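Local coordinates for protein apoptosis regulator CED-9 (Caenorhabditis elegans, PDB 1OHU) that regulates programmed cell death as a Bcl-2 family protein, sequestering the caspase activator CED-4 until EGL-1 binds and triggers its release, at residues M49-T54 against Q163-Y168; Q70-P75 against G112-K117; K117-V122 against G126-L131. The protein carries 3 engineered substitutions. One frame throughout, in Å; residues are numbered along the deposited sequence.

Contact 1: residues M49-T54 against Q163-Y168; sequences MRVMGT and QMKEDY
Met52 meets Met164 and Val51 meets Lys165: between 49-54 and 163-168 the contact is made by carbon and selenium atoms, with no hydrogen bond across. Both methionines are selenomethionines. The terminal methyl CE of Met52 lies 3.4 Å from SE of Met164, while SE of Met52 rests 3.9 Å from CB of Met164, so the outer half of one chain runs across the selenium and the root of the other at about a right angle. The chain of Met52 is folded at both chi2 (-67°) and chi3 (-109°), which swings its end toward helix 154-172 although its CB does not aim there.

A second contact, of a methyl on a lysine's aliphatic root, sits beside the first. CG1 of Val51 approaches CG of Lys165 at 4.0 Å; of the two segments, the CA atoms of Val51 and Lys165 come nearest, at 7.0 Å. The lysine chain is extended beyond CG.

Polar bonds lie within 49-54 or reach beyond the two segments. Thr54 OG1 folds back onto its own helix and donates to Arg50 O at 2.7 Å; that carbonyl also accepts from Thr54 N, 3.1 Å away, and the two donors reach it from opposite faces of its plane. Arg50 forms a salt bridge with Asp19, tying in helix 13-27. The hydroxyl of Tyr168 hydrogen-bonds to Lys58, a polar link between the same two helices a little farther along. Met49, buried, packs on Leu104 and Ile108 of helix 101-118.

Docking of the last helix of this chain, 154-172, against the early turns of helix 44-71, beside helix 101-118, is part of the all-helical Bcl-2 fold that this domain of CED-9 adopts.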
# COMPACT_ATOMS: atom_id res chain seq x y z
N MSE A 49 7.78 -4.02 -3.32
CA MSE A 49 6.79 -3.25 -2.57
C MSE A 49 6.42 -3.98 -1.29
O MSE A 49 6.00 -3.36 -0.31
CB MSE A 49 5.53 -3.02 -3.42
CG MSE A 49 4.43 -2.22 -2.72
SE MSE A 49 4.98 -0.45 -2.15
CE MSE A 49 4.89 0.46 -3.85
N ARG A 50 6.59 -5.30 -1.29
CA ARG A 50 6.29 -6.11 -0.12
C ARG A 50 7.30 -5.80 0.98
O ARG A 50 6.94 -5.70 2.15
CB ARG A 50 6.36 -7.60 -0.43
CG ARG A 50 5.32 -8.10 -1.41
CD ARG A 50 5.46 -9.60 -1.63
NE ARG A 50 4.60 -10.08 -2.71
CZ ARG A 50 4.51 -11.36 -3.07
NH1 ARG A 50 5.22 -12.28 -2.45
NH2 ARG A 50 3.69 -11.71 -4.06
N VAL A 51 8.56 -5.66 0.59
CA VAL A 51 9.61 -5.36 1.56
C VAL A 51 9.46 -3.95 2.07
O VAL A 51 9.50 -3.71 3.28
CB VAL A 51 11.02 -5.49 0.92
CG1 VAL A 51 12.08 -5.05 1.92
CG2 VAL A 51 11.26 -6.93 0.48
N MSE A 52 9.28 -3.01 1.15
CA MSE A 52 9.12 -1.61 1.50
C MSE A 52 7.95 -1.38 2.45
O MSE A 52 8.03 -0.55 3.36
CB MSE A 52 8.95 -0.78 0.23
CG MSE A 52 10.18 -0.81 -0.68
SE MSE A 52 11.72 0.08 0.12
CE MSE A 52 11.75 1.62 -1.02
N GLY A 53 6.86 -2.12 2.24
CA GLY A 53 5.69 -1.99 3.09
C GLY A 53 5.95 -2.56 4.47
O GLY A 53 5.53 -1.99 5.48
N THR A 54 6.64 -3.69 4.52
CA THR A 54 6.97 -4.33 5.79
C THR A 54 7.88 -3.41 6.59
O THR A 54 7.68 -3.22 7.78
CB THR A 54 7.69 -5.66 5.57
OG1 THR A 54 6.89 -6.50 4.73
CG2 THR A 54 7.92 -6.37 6.89
N GLN A 163 18.33 -0.01 -2.18
CA GLN A 163 19.20 0.65 -1.21
C GLN A 163 18.57 0.54 0.17
O GLN A 163 19.23 0.18 1.14
CB GLN A 163 19.38 2.13 -1.57
CG GLN A 163 19.97 2.38 -2.94
CD GLN A 163 20.23 3.86 -3.20
OE1 GLN A 163 19.86 4.72 -2.39
NE2 GLN A 163 20.85 4.16 -4.34
N MSE A 164 17.28 0.84 0.26
CA MSE A 164 16.56 0.76 1.53
C MSE A 164 16.43 -0.68 2.00
O MSE A 164 16.45 -0.96 3.20
CB MSE A 164 15.17 1.38 1.39
CG MSE A 164 15.19 2.88 1.16
SE MSE A 164 13.42 3.62 1.13
CE MSE A 164 13.01 3.45 3.02
N LYS A 165 16.29 -1.60 1.06
CA LYS A 165 16.17 -3.01 1.40
C LYS A 165 17.45 -3.47 2.09
O LYS A 165 17.40 -4.17 3.10
CB LYS A 165 15.93 -3.84 0.14
CG LYS A 165 15.81 -5.33 0.41
CD LYS A 165 15.49 -6.08 -0.87
CE LYS A 165 15.33 -7.57 -0.62
NZ LYS A 165 14.93 -8.27 -1.87
N GLU A 166 18.59 -3.08 1.53
CA GLU A 166 19.89 -3.45 2.08
C GLU A 166 20.14 -2.82 3.44
O GLU A 166 20.59 -3.50 4.36
CB GLU A 166 21.00 -3.05 1.11
CG GLU A 166 20.85 -3.68 -0.27
CD GLU A 166 22.02 -3.36 -1.19
OE1 GLU A 166 22.32 -2.17 -1.41
OE2 GLU A 166 22.64 -4.32 -1.71
N ASP A 167 19.84 -1.53 3.58
CA ASP A 167 20.04 -0.84 4.85
C ASP A 167 19.30 -1.60 5.95
O ASP A 167 19.87 -1.92 6.99
CB ASP A 167 19.51 0.59 4.78
CG ASP A 167 20.17 1.41 3.69
OD1 ASP A 167 21.42 1.44 3.63
OD2 ASP A 167 19.44 2.04 2.89
N TYR A 168 18.02 -1.88 5.70
CA TYR A 168 17.18 -2.60 6.65
C TYR A 168 17.82 -3.93 7.04
O TYR A 168 18.00 -4.22 8.22
CB TYR A 168 15.80 -2.85 6.04
CG TYR A 168 14.86 -3.62 6.94
CD1 TYR A 168 14.43 -3.10 8.16
CD2 TYR A 168 14.40 -4.89 6.57
CE1 TYR A 168 13.57 -3.81 8.99
CE2 TYR A 168 13.54 -5.61 7.40
CZ TYR A 168 13.13 -5.06 8.60
OH TYR A 168 12.27 -5.76 9.42

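Contact 2: residues Q70-P75 against G112-K117; sequences QLLAVP and GFVAAK
This is a small, buried apolar contact in which the C-terminal end of helix 44-71 lies against the last turns of helix 101-118 in the Bcl-2 fold; segment 112-117 begins with Gly112, at the end of the predicted BH1 motif. Val114 is the common partner. Its CG1 methyl receives CD2 of Leu71 at 4.0 Å and CD2 of Leu72, likewise 4.0 Å away. The Leu71 side chain crosses the valine at about a right angle, whereas that of Leu72 runs alongside it, the two pointing opposite ways. Different first torsions let these neighbouring leucines converge on one methyl: CG of Leu71 is anti to the backbone N (chi1 -163°), CG of Leu72 anti to the carbonyl carbon (chi1 -50°). Leu72 is the residue at which the chain leaves the helix, and Ala73 N still bonds back to Gln70 O at 3.1 Å. Lys117 starts out toward the leucines, but its end turns away to form a salt bridge with Glu65, one more tie between the same helices. Leu71 also packs on Leu81 and Val85 of helix 79-86, Val114 on Leu131 of helix 128-144, and Ala115 on Phe21 and Ile25 of helix 13-27.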
# COMPACT_ATOMS: atom_id res chain seq x y z
N GLN A 70 -8.94 5.26 13.45
CA GLN A 70 -9.68 6.42 12.97
C GLN A 70 -10.52 5.99 11.77
O GLN A 70 -11.71 6.30 11.67
CB GLN A 70 -8.74 7.54 12.52
CG GLN A 70 -7.90 8.16 13.64
CD GLN A 70 -7.10 9.35 13.16
OE1 GLN A 70 -6.65 9.38 12.01
NE2 GLN A 70 -6.90 10.32 14.03
N LEU A 71 -9.88 5.27 10.86
CA LEU A 71 -10.54 4.79 9.65
C LEU A 71 -11.69 3.85 9.98
O LEU A 71 -12.70 3.82 9.27
CB LEU A 71 -9.53 4.05 8.77
CG LEU A 71 -9.97 3.86 7.32
CD1 LEU A 71 -10.11 5.24 6.67
CD2 LEU A 71 -8.95 3.03 6.56
N LEU A 72 -11.54 3.07 11.05
CA LEU A 72 -12.57 2.12 11.45
C LEU A 72 -13.54 2.66 12.49
O LEU A 72 -14.36 1.90 13.01
CB LEU A 72 -11.91 0.85 11.98
CG LEU A 72 -10.82 0.26 11.08
CD1 LEU A 72 -10.27 -1.01 11.72
CD2 LEU A 72 -11.39 -0.04 9.69
N ALA A 73 -13.45 3.95 12.79
CA ALA A 73 -14.34 4.59 13.76
C ALA A 73 -15.79 4.48 13.28
O ALA A 73 -16.71 4.38 14.09
CB ALA A 73 -13.95 6.05 13.95
N VAL A 74 -15.97 4.53 11.96
CA VAL A 74 -17.29 4.42 11.35
C VAL A 74 -17.38 3.06 10.65
O VAL A 74 -16.51 2.71 9.85
CB VAL A 74 -17.53 5.53 10.31
CG1 VAL A 74 -18.92 5.42 9.71
CG2 VAL A 74 -17.34 6.89 10.95
N PRO A 75 -18.44 2.29 10.93
CA PRO A 75 -18.64 0.97 10.32
C PRO A 75 -18.46 0.92 8.81
O PRO A 75 -17.74 0.06 8.29
CB PRO A 75 -20.06 0.59 10.76
CG PRO A 75 -20.72 1.93 10.94
CD PRO A 75 -19.66 2.71 11.66
N GLY A 112 -2.67 -2.24 3.40
CA GLY A 112 -2.49 -3.65 3.70
C GLY A 112 -2.68 -3.92 5.18
O GLY A 112 -3.29 -4.91 5.57
N PHE A 113 -2.15 -3.02 6.00
CA PHE A 113 -2.24 -3.11 7.45
C PHE A 113 -3.69 -3.14 7.93
O PHE A 113 -4.08 -3.99 8.73
CB PHE A 113 -1.52 -1.92 8.09
CG PHE A 113 -1.61 -1.88 9.59
CD1 PHE A 113 -0.83 -2.72 10.36
CD2 PHE A 113 -2.48 -0.99 10.22
CE1 PHE A 113 -0.90 -2.68 11.76
CE2 PHE A 113 -2.56 -0.94 11.61
CZ PHE A 113 -1.77 -1.79 12.38
N VAL A 114 -4.49 -2.19 7.45
CA VAL A 114 -5.89 -2.10 7.82
C VAL A 114 -6.70 -3.28 7.29
O VAL A 114 -7.55 -3.83 7.98
CB VAL A 114 -6.52 -0.80 7.29
CG1 VAL A 114 -7.95 -0.67 7.81
CG2 VAL A 114 -5.69 0.39 7.73
N ALA A 115 -6.43 -3.67 6.04
CA ALA A 115 -7.13 -4.80 5.44
C ALA A 115 -6.96 -6.02 6.35
O ALA A 115 -7.92 -6.73 6.63
CB ALA A 115 -6.56 -5.09 4.06
N ALA A 116 -5.73 -6.26 6.81
CA ALA A 116 -5.47 -7.40 7.69
C ALA A 116 -6.26 -7.32 8.99
O ALA A 116 -6.58 -8.35 9.58
CB ALA A 116 -3.98 -7.49 7.98
N LYS A 117 -6.58 -6.11 9.45
CA LYS A 117 -7.36 -5.94 10.67
C LYS A 117 -8.84 -6.19 10.39
O LYS A 117 -9.58 -6.59 11.27
CB LYS A 117 -7.24 -4.52 11.23
CG LYS A 117 -6.03 -4.24 12.10
CD LYS A 117 -6.20 -2.87 12.79
CE LYS A 117 -4.98 -2.47 13.60
NZ LYS A 117 -4.76 -3.33 14.78

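Contact 3: residues K117-V122 against G126-L131; sequences KMMESV and GQVRNL
Val128 is wedged between two selenomethionines, Met118 and Met119: both touch CG2, and Met119 also touches CG1. The methyl CE of Met119 is set against the fork of the valine, 3.3 Å from CG1 and 3.4 Å from CG2 of Val128; these are tighter than usual carbon contacts, and their exact shortness is doubtful. The Met119 chain, bent at chi2 (-72°), turns its end toward the valine, and the two side chains cross at about a right angle. From Met118, CB lies 3.9 Å from CG2 of Val128, and the chain then runs on, SE reaching CD1 of Leu131 at 4.1 Å and CE reaching CB of Gln127 at 3.5 Å.

One step out, the backbone sets these groups. Helix 101-118 ends in a type II beta turn from Met118 to Ser121, closed by Ser121 N on Met118 O at 3.2 Å. Gln127, the N-cap residue, sits right before helix 128-144; its side-chain amide is hydrogen-bonded at NE2 to Pro75 O and at OE1 to Ile77 N. A water joins the two segments, donating to Val122 O at 2.6 Å and accepting from Gly126 N. Farther out, Met119 also packs on Met30, Trp32 and Ile25.

The short connection that turns the chain back between helices 101-118 and 128-144, sealed by apolar side chains, makes the central helical hairpin characteristic of the Bcl-2 fold.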
# COMPACT_ATOMS: atom_id res chain seq x y z
N LYS A 117 -6.58 -6.11 9.45
CA LYS A 117 -7.36 -5.94 10.67
C LYS A 117 -8.84 -6.19 10.39
O LYS A 117 -9.58 -6.59 11.27
CB LYS A 117 -7.24 -4.52 11.23
CG LYS A 117 -6.03 -4.24 12.10
CD LYS A 117 -6.20 -2.87 12.79
CE LYS A 117 -4.98 -2.47 13.60
NZ LYS A 117 -4.76 -3.33 14.78
N MSE A 118 -9.25 -5.95 9.15
CA MSE A 118 -10.64 -6.11 8.73
C MSE A 118 -10.99 -7.55 8.35
O MSE A 118 -12.15 -7.96 8.43
CB MSE A 118 -10.92 -5.20 7.53
CG MSE A 118 -10.69 -3.72 7.81
SE MSE A 118 -10.79 -2.68 6.18
CE MSE A 118 -12.66 -2.27 6.23
N MSE A 119 -9.98 -8.30 7.92
CA MSE A 119 -10.21 -9.69 7.55
C MSE A 119 -10.75 -10.51 8.71
O MSE A 119 -10.33 -10.37 9.87
CB MSE A 119 -8.91 -10.31 7.03
CG MSE A 119 -8.52 -9.87 5.64
SE MSE A 119 -9.65 -10.64 4.29
CE MSE A 119 -9.47 -9.34 2.94
N GLU A 120 -11.70 -11.38 8.38
CA GLU A 120 -12.35 -12.28 9.32
C GLU A 120 -13.20 -11.59 10.37
O GLU A 120 -13.48 -12.15 11.44
CB GLU A 120 -11.31 -13.21 9.94
CG GLU A 120 -10.62 -14.06 8.87
CD GLU A 120 -10.07 -15.38 9.39
OE1 GLU A 120 -9.35 -16.06 8.62
OE2 GLU A 120 -10.37 -15.74 10.55
N SER A 121 -13.61 -10.36 10.05
CA SER A 121 -14.48 -9.57 10.90
C SER A 121 -15.81 -9.55 10.16
O SER A 121 -15.91 -9.00 9.07
CB SER A 121 -13.98 -8.14 11.04
OG SER A 121 -14.97 -7.34 11.65
N VAL A 122 -16.82 -10.18 10.75
CA VAL A 122 -18.15 -10.24 10.15
C VAL A 122 -18.61 -8.90 9.59
O VAL A 122 -19.08 -8.81 8.46
CB VAL A 122 -19.20 -10.73 11.18
CG1 VAL A 122 -20.60 -10.59 10.61
CG2 VAL A 122 -18.92 -12.18 11.54
N GLY A 126 -16.27 -7.19 4.61
CA GLY A 126 -16.87 -6.74 3.37
C GLY A 126 -16.40 -5.40 2.83
O GLY A 126 -16.87 -4.95 1.78
N GLN A 127 -15.47 -4.73 3.52
CA GLN A 127 -15.01 -3.45 3.01
C GLN A 127 -13.56 -3.42 2.61
O GLN A 127 -13.01 -2.37 2.29
CB GLN A 127 -15.32 -2.35 4.01
CG GLN A 127 -16.81 -2.13 4.11
CD GLN A 127 -17.16 -1.05 5.07
OE1 GLN A 127 -16.89 0.13 4.82
NE2 GLN A 127 -17.74 -1.43 6.19
N VAL A 128 -12.94 -4.60 2.61
CA VAL A 128 -11.55 -4.70 2.20
C VAL A 128 -11.48 -4.32 0.72
O VAL A 128 -10.51 -3.68 0.30
CB VAL A 128 -11.01 -6.12 2.38
CG1 VAL A 128 -9.63 -6.23 1.73
CG2 VAL A 128 -10.92 -6.46 3.86
N ARG A 129 -12.49 -4.69 -0.06
CA ARG A 129 -12.47 -4.37 -1.49
C ARG A 129 -12.50 -2.86 -1.69
O ARG A 129 -11.72 -2.32 -2.47
CB ARG A 129 -13.65 -4.99 -2.25
CG ARG A 129 -13.52 -4.81 -3.78
CD ARG A 129 -14.80 -5.16 -4.56
NE ARG A 129 -14.72 -4.72 -5.96
CZ ARG A 129 -13.91 -5.25 -6.87
NH1 ARG A 129 -13.11 -6.25 -6.54
NH2 ARG A 129 -13.90 -4.78 -8.11
N ASN A 130 -13.40 -2.18 -1.00
CA ASN A 130 -13.48 -0.73 -1.10
C ASN A 130 -12.16 -0.09 -0.69
O ASN A 130 -11.73 0.88 -1.32
CB ASN A 130 -14.62 -0.20 -0.22
CG ASN A 130 -15.99 -0.40 -0.85
OD1 ASN A 130 -17.02 -0.36 -0.18
ND2 ASN A 130 -16.01 -0.60 -2.17
N LEU A 131 -11.50 -0.63 0.34
CA LEU A 131 -10.21 -0.10 0.80
C LEU A 131 -9.23 -0.21 -0.35
O LEU A 131 -8.45 0.70 -0.61
CB LEU A 131 -9.66 -0.90 1.99
CG LEU A 131 -8.83 -0.21 3.10
CD1 LEU A 131 -7.87 -1.24 3.69
CD2 LEU A 131 -8.06 0.99 2.59
O HOH W 1 -18.53 -7.74 6.11

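How the contacts relate
Contacts 2 and 3 are neighbours, their centres about 8 Å apart on the same side of the molecule. They share Lys117 and use the C-terminal end of helix 101-118, and they touch directly where CB of Ala115 in contact 2 lies 4.0 Å from CG1 of Val128 in contact 3. Contact 1 lies across the chain's centre, about 24 Å from contact 2 and 26 Å from contact 3 between centres, and touches neither. Helix 44-71 bridges the distance from contact 1 to contact 2: its early turns meet helix 154-172 in contact 1, its C-terminal end helix 101-118 in contact 2.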